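Local coordinates for protein porin (Rhodobacter capsulatus, PDB 3POR) that forms water-filled channels in the bacterial outer membrane that let small hydrophilic solutes up to about 0.6 kDa diffuse through passively, at residues Leu94-Gly99 with Asp290-Leu295; His229-Leu234 with Gln250-Asp255. All coordinates share one frame; numbering follows the deposited sequence.

In the fold
Contact 1 and contact 2 show how one barrel wall can both build itself and hold a loop. Along the chain, 94-99 comes first, the two strands of contact 2 follow, and 290-295 comes last, so contact 2 falls within the span bridged by contact 1. Their centres are about 19 Å apart. In contact 1 the loop between helix 78-83 and strand 118-125 leans on strand 292-300, the sixteenth of the barrel; contact 2 pairs the neighbouring strands 226-240 and 243-254 of the same sheet. A probable hydrogen bond from Gln250 NE2 to Gly99 O, 2.8 Å, joins them directly, and one detergent molecule touches both, consistent with an inward-folded loop held to the wall at two places.

Contact 1 (Leu94-Gly99 with Asp290-Leu295); sequences LDDRGG and DMVADL. With C8E ((hydroxyethyloxy)tri(ethyloxy)octane), chain B.
Leu94 meets the last barrel strand with its branched end: CD1 lies against Ala293 CA at 3.7 Å, and CD2 approaches Val292 CG2 at 4.1 Å. Alongside, Leu94 CG runs past the Asp294 carboxylate, 3.4 Å from OD2, an oxygen hydrogen-bonded by Thr92 while its twin OD1 takes the backbone N of Tyr91. Val292 fills the middle of this packed half. Val292 CG1 touches Asp96 CB at 3.8 Å. Val292 CG1 also sits over one face of the Arg97 guanidinium, 3.7 Å from Arg97 NH2. The loop, turned here through a type I beta turn from Asp95 to Gly98, joins the fifth and sixth strands of the 16-stranded barrel; in porins of this kind it folds inward and narrows the channel. Bent at its second torsion (chi2 -70°), Arg97 brings NE to the carbonyl O of Asp290 at 2.6 Å. The N-H...O angle is 139°, and NH2 adds a weak bond to the same oxygen. With an alanine here, the Asp290 carbonyl would probably lose both of its guanidinium donors and CG1 of Val292 the flat group it lies against. Beyond this bond the contact thins out: the Asp290 carboxylate turns off from the loop, OD2 staying 5.9 Å from Arg97 NH2, and both Asp290 and Asp96 are partly exposed. Detergent atom C13 lies 3.5 Å from Arg97 O, which accepts a hydrogen bond from Asn284.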
# COMPACT_ATOMS: atom_id res chain seq x y z
N LEU A 94 11.88 9.09 20.52
CA LEU A 94 11.54 8.37 21.75
C LEU A 94 10.41 9.07 22.42
O LEU A 94 10.49 9.81 23.39
CB LEU A 94 12.71 8.32 22.69
CG LEU A 94 13.86 7.38 22.40
CD1 LEU A 94 15.03 7.64 23.30
CD2 LEU A 94 13.43 5.99 22.67
N ASP A 95 9.30 8.70 21.85
CA ASP A 95 8.02 9.26 22.23
C ASP A 95 7.34 8.57 23.42
O ASP A 95 6.36 9.08 23.97
CB ASP A 95 7.09 9.23 21.00
CG ASP A 95 7.01 10.54 20.17
OD1 ASP A 95 7.64 11.54 20.55
OD2 ASP A 95 6.30 10.56 19.15
N ASP A 96 7.91 7.49 23.93
CA ASP A 96 7.23 6.63 24.90
C ASP A 96 6.71 7.20 26.17
O ASP A 96 5.58 6.92 26.60
CB ASP A 96 8.11 5.51 25.29
CG ASP A 96 8.34 4.58 24.13
OD1 ASP A 96 8.94 5.02 23.12
OD2 ASP A 96 7.88 3.42 24.27
N ARG A 97 7.61 8.00 26.74
CA ARG A 97 7.33 8.68 27.97
C ARG A 97 6.73 10.11 27.74
O ARG A 97 6.68 10.92 28.68
CB ARG A 97 8.66 8.62 28.72
CG ARG A 97 9.17 7.21 29.11
CD ARG A 97 8.40 6.46 30.21
NE ARG A 97 8.72 5.04 30.31
CZ ARG A 97 8.21 4.05 29.52
NH1 ARG A 97 7.29 4.30 28.57
NH2 ARG A 97 8.71 2.78 29.59
N GLY A 98 6.24 10.50 26.54
CA GLY A 98 5.69 11.85 26.30
C GLY A 98 6.14 12.56 25.01
O GLY A 98 5.42 13.33 24.36
N GLY A 99 7.41 12.32 24.67
CA GLY A 99 7.97 12.81 23.43
C GLY A 99 8.34 14.26 23.45
O GLY A 99 8.23 15.03 24.41
N ASP A 290 10.04 4.13 33.72
CA ASP A 290 11.23 3.40 33.34
C ASP A 290 11.78 4.11 32.11
O ASP A 290 11.05 4.30 31.16
CB ASP A 290 10.85 1.96 33.01
CG ASP A 290 11.54 0.91 33.88
OD1 ASP A 290 12.78 0.97 34.03
OD2 ASP A 290 10.83 0.03 34.40
N MET A 291 13.02 4.57 32.10
CA MET A 291 13.55 5.15 30.91
C MET A 291 13.52 4.22 29.72
O MET A 291 13.67 3.00 29.88
CB MET A 291 14.96 5.53 31.10
CG MET A 291 15.90 4.45 31.56
SD MET A 291 17.57 5.09 31.26
CE MET A 291 17.41 6.73 31.95
N VAL A 292 13.31 4.86 28.57
CA VAL A 292 13.44 4.24 27.27
C VAL A 292 14.67 4.93 26.68
O VAL A 292 15.10 6.01 27.11
CB VAL A 292 12.28 4.51 26.40
CG1 VAL A 292 11.10 3.75 26.89
CG2 VAL A 292 11.97 5.95 26.47
N ALA A 293 15.24 4.28 25.70
CA ALA A 293 16.46 4.76 25.13
C ALA A 293 16.67 4.07 23.83
O ALA A 293 16.04 3.02 23.64
CB ALA A 293 17.58 4.37 25.98
N ASP A 294 17.54 4.59 22.96
CA ASP A 294 17.87 3.81 21.78
C ASP A 294 19.21 4.15 21.16
O ASP A 294 19.76 5.17 21.53
CB ASP A 294 16.83 3.97 20.72
CG ASP A 294 16.61 5.36 20.16
OD1 ASP A 294 17.56 6.08 19.89
OD2 ASP A 294 15.47 5.72 19.95
N LEU A 295 19.65 3.41 20.17
CA LEU A 295 20.86 3.65 19.42
C LEU A 295 20.88 2.97 18.03
O LEU A 295 20.73 1.73 17.91
CB LEU A 295 22.07 3.17 20.22
CG LEU A 295 23.47 3.41 19.62
CD1 LEU A 295 23.73 4.91 19.58
CD2 LEU A 295 24.54 2.76 20.47
C1 C8E B . -3.14 19.27 26.71
C2 C8E B . -3.63 18.26 25.68
C3 C8E B . -2.64 17.18 25.67
C4 C8E B . -3.13 16.45 24.49
C5 C8E B . -2.04 15.50 24.10
C6 C8E B . -1.46 14.60 25.25
C7 C8E B . 0.00 14.95 25.83
C8 C8E B . 0.81 13.75 26.40
O9 C8E B . 2.06 13.98 27.03
C10 C8E B . 1.94 14.18 28.43
C11 C8E B . 2.00 13.04 29.42
O12 C8E B . 3.20 12.30 29.61
C13 C8E B . 3.15 11.10 28.86
C14 C8E B . 2.00 10.20 29.19
O15 C8E B . 1.82 9.88 30.56
C16 C8E B . 1.14 8.61 30.66
C17 C8E B . 1.80 7.23 30.98
O18 C8E B . 2.97 6.65 30.30
C19 C8E B . 2.71 5.72 29.21
C20 C8E B . 2.70 4.19 29.42
O21 C8E B . 1.76 3.79 30.43

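Contact 2 (His229-Leu234 with Gln250-Asp255); sequences HKAYGL and QVLDID. With C8E ((hydroxyethyloxy)tri(ethyloxy)octane), chain B.
This contact is an antiparallel strand pairing within the barrel wall, made by the two arms of the hairpin of strands 226-240 and 243-254. The axes of segments 229-234 and 250-254 come within 4.4 Å, their N-to-C directions 174° apart, and two hydrogen-bonded pairs carry the ladder. Tyr232 and Val251 exchange bonds, Tyr232 N to Val251 O at 2.8 Å and Val251 N to Tyr232 O at 2.7 Å; Lys230 and Asp253 do the same two residues along, beyond the non-hydrogen-bonded pair of Ala231 with Leu252. In the non-hydrogen-bonded pair of Gly233 with Gln250 the backbones run so close that a side chain on the glycine would collide with Gln250 CB.

On the face of Tyr232, Val251, Lys230 and Asp253, a CH-pi contact sets Val251 CG2 over the phenol ring, 3.6 Å from the centroid of the Tyr232 ring and 24° off its normal. A first torsion of 48° folds the Tyr232 ring across onto the neighbouring strand. Beside it, Lys230 NZ makes a long salt bridge to Asp253 OD2 at 4.0 Å. The other face is more buried: Ala231 CB packs on Leu252 CD1 at 4.0 Å, and Leu252 CD1 also comes to the edge of the His229 ring, whose NE2 is hydrogen-bonded to Gln183. Here Leu252 CD2 touches detergent atom C10 at 3.6 Å, and Ala231 and Gln250 reach Pro103. Such alternation of side chains across a hydrogen-bonded hairpin, one face outward and the other toward the inward-folded loop, is typical of the 16-stranded porin beta barrel.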
# COMPACT_ATOMS: atom_id res chain seq x y z
N HIS A 229 -5.66 23.50 32.70
CA HIS A 229 -4.34 22.88 32.55
C HIS A 229 -3.36 23.95 32.12
O HIS A 229 -3.82 24.98 31.62
CB HIS A 229 -4.32 21.84 31.47
CG HIS A 229 -4.48 22.41 30.05
ND1 HIS A 229 -5.48 23.13 29.53
CD2 HIS A 229 -3.55 22.22 29.05
CE1 HIS A 229 -5.23 23.37 28.27
NE2 HIS A 229 -4.07 22.81 28.01
N LYS A 230 -2.05 23.80 32.25
CA LYS A 230 -1.14 24.73 31.64
C LYS A 230 -0.01 23.81 31.27
O LYS A 230 0.25 22.84 32.00
CB LYS A 230 -0.74 25.78 32.65
CG LYS A 230 0.35 25.45 33.60
CD LYS A 230 -0.00 26.30 34.80
CE LYS A 230 0.91 25.83 35.94
NZ LYS A 230 0.51 26.35 37.25
N ALA A 231 0.63 24.05 30.14
CA ALA A 231 1.68 23.16 29.70
C ALA A 231 2.86 24.04 29.42
O ALA A 231 2.56 25.19 29.09
CB ALA A 231 1.25 22.46 28.42
N TYR A 232 4.13 23.66 29.52
CA TYR A 232 5.24 24.50 29.01
C TYR A 232 6.56 23.72 28.80
O TYR A 232 6.67 22.60 29.32
CB TYR A 232 5.54 25.72 29.92
CG TYR A 232 5.66 25.47 31.40
CD1 TYR A 232 6.90 25.11 31.95
CD2 TYR A 232 4.51 25.54 32.19
CE1 TYR A 232 7.00 24.80 33.30
CE2 TYR A 232 4.59 25.23 33.53
CZ TYR A 232 5.83 24.87 34.06
OH TYR A 232 5.90 24.55 35.41
N GLY A 233 7.60 24.16 28.07
CA GLY A 233 8.76 23.31 27.82
C GLY A 233 9.79 24.02 27.00
O GLY A 233 9.57 25.11 26.49
N LEU A 234 10.91 23.37 26.84
CA LEU A 234 12.07 23.97 26.25
C LEU A 234 12.99 22.97 25.58
O LEU A 234 13.24 21.89 26.14
CB LEU A 234 12.79 24.73 27.36
CG LEU A 234 14.29 25.14 27.31
CD1 LEU A 234 14.49 26.63 27.17
CD2 LEU A 234 14.95 24.78 28.62
N GLN A 250 9.52 19.33 29.36
CA GLN A 250 8.21 19.94 29.23
C GLN A 250 7.39 19.55 30.43
O GLN A 250 7.69 18.52 31.08
CB GLN A 250 7.44 19.43 28.06
CG GLN A 250 8.20 18.82 26.93
CD GLN A 250 7.30 18.72 25.72
OE1 GLN A 250 6.46 19.61 25.50
NE2 GLN A 250 7.41 17.68 24.89
N VAL A 251 6.37 20.33 30.79
CA VAL A 251 5.52 19.91 31.86
C VAL A 251 4.12 20.19 31.44
O VAL A 251 3.82 21.17 30.75
CB VAL A 251 5.81 20.61 33.24
CG1 VAL A 251 7.28 21.01 33.31
CG2 VAL A 251 4.86 21.71 33.52
N LEU A 252 3.31 19.28 31.93
CA LEU A 252 1.86 19.37 31.80
C LEU A 252 1.32 19.32 33.22
O LEU A 252 1.66 18.39 33.97
CB LEU A 252 1.36 18.19 31.01
CG LEU A 252 -0.11 18.06 30.64
CD1 LEU A 252 -0.71 19.28 29.93
CD2 LEU A 252 -0.15 16.82 29.75
N ASP A 253 0.61 20.36 33.61
CA ASP A 253 -0.00 20.39 34.91
C ASP A 253 -1.49 20.53 34.64
O ASP A 253 -1.96 21.56 34.14
CB ASP A 253 0.46 21.60 35.79
CG ASP A 253 1.92 21.72 36.38
OD1 ASP A 253 2.70 20.75 36.59
OD2 ASP A 253 2.32 22.85 36.69
N ILE A 254 -2.26 19.48 34.87
CA ILE A 254 -3.72 19.57 34.71
C ILE A 254 -4.20 19.60 36.12
O ILE A 254 -3.95 18.76 36.99
CB ILE A 254 -4.27 18.38 34.07
CG1 ILE A 254 -3.50 18.03 32.81
CG2 ILE A 254 -5.71 18.69 33.87
CD1 ILE A 254 -3.95 16.82 32.00
N ASP A 255 -4.84 20.70 36.38
CA ASP A 255 -5.24 21.03 37.72
C ASP A 255 -6.24 20.04 38.28
O ASP A 255 -7.09 19.55 37.55
CB ASP A 255 -5.78 22.44 37.61
CG ASP A 255 -7.12 22.71 38.28
OD1 ASP A 255 -7.08 23.02 39.48
OD2 ASP A 255 -8.18 22.61 37.62
C1 C8E B . -3.14 19.27 26.71
C2 C8E B . -3.63 18.26 25.68
C3 C8E B . -2.64 17.18 25.67
C4 C8E B . -3.13 16.45 24.49
C5 C8E B . -2.04 15.50 24.10
C6 C8E B . -1.46 14.60 25.25
C7 C8E B . 0.00 14.95 25.83
C8 C8E B . 0.81 13.75 26.40
O9 C8E B . 2.06 13.98 27.03
C10 C8E B . 1.94 14.18 28.43
C11 C8E B . 2.00 13.04 29.42
O12 C8E B . 3.20 12.30 29.61
C13 C8E B . 3.15 11.10 28.86
C14 C8E B . 2.00 10.20 29.19
O15 C8E B . 1.82 9.88 30.56
C16 C8E B . 1.14 8.61 30.66
C17 C8E B . 1.80 7.23 30.98
O18 C8E B . 2.97 6.65 30.30
C19 C8E B . 2.71 5.72 29.21
C20 C8E B . 2.70 4.19 29.42
O21 C8E B . 1.76 3.79 30.43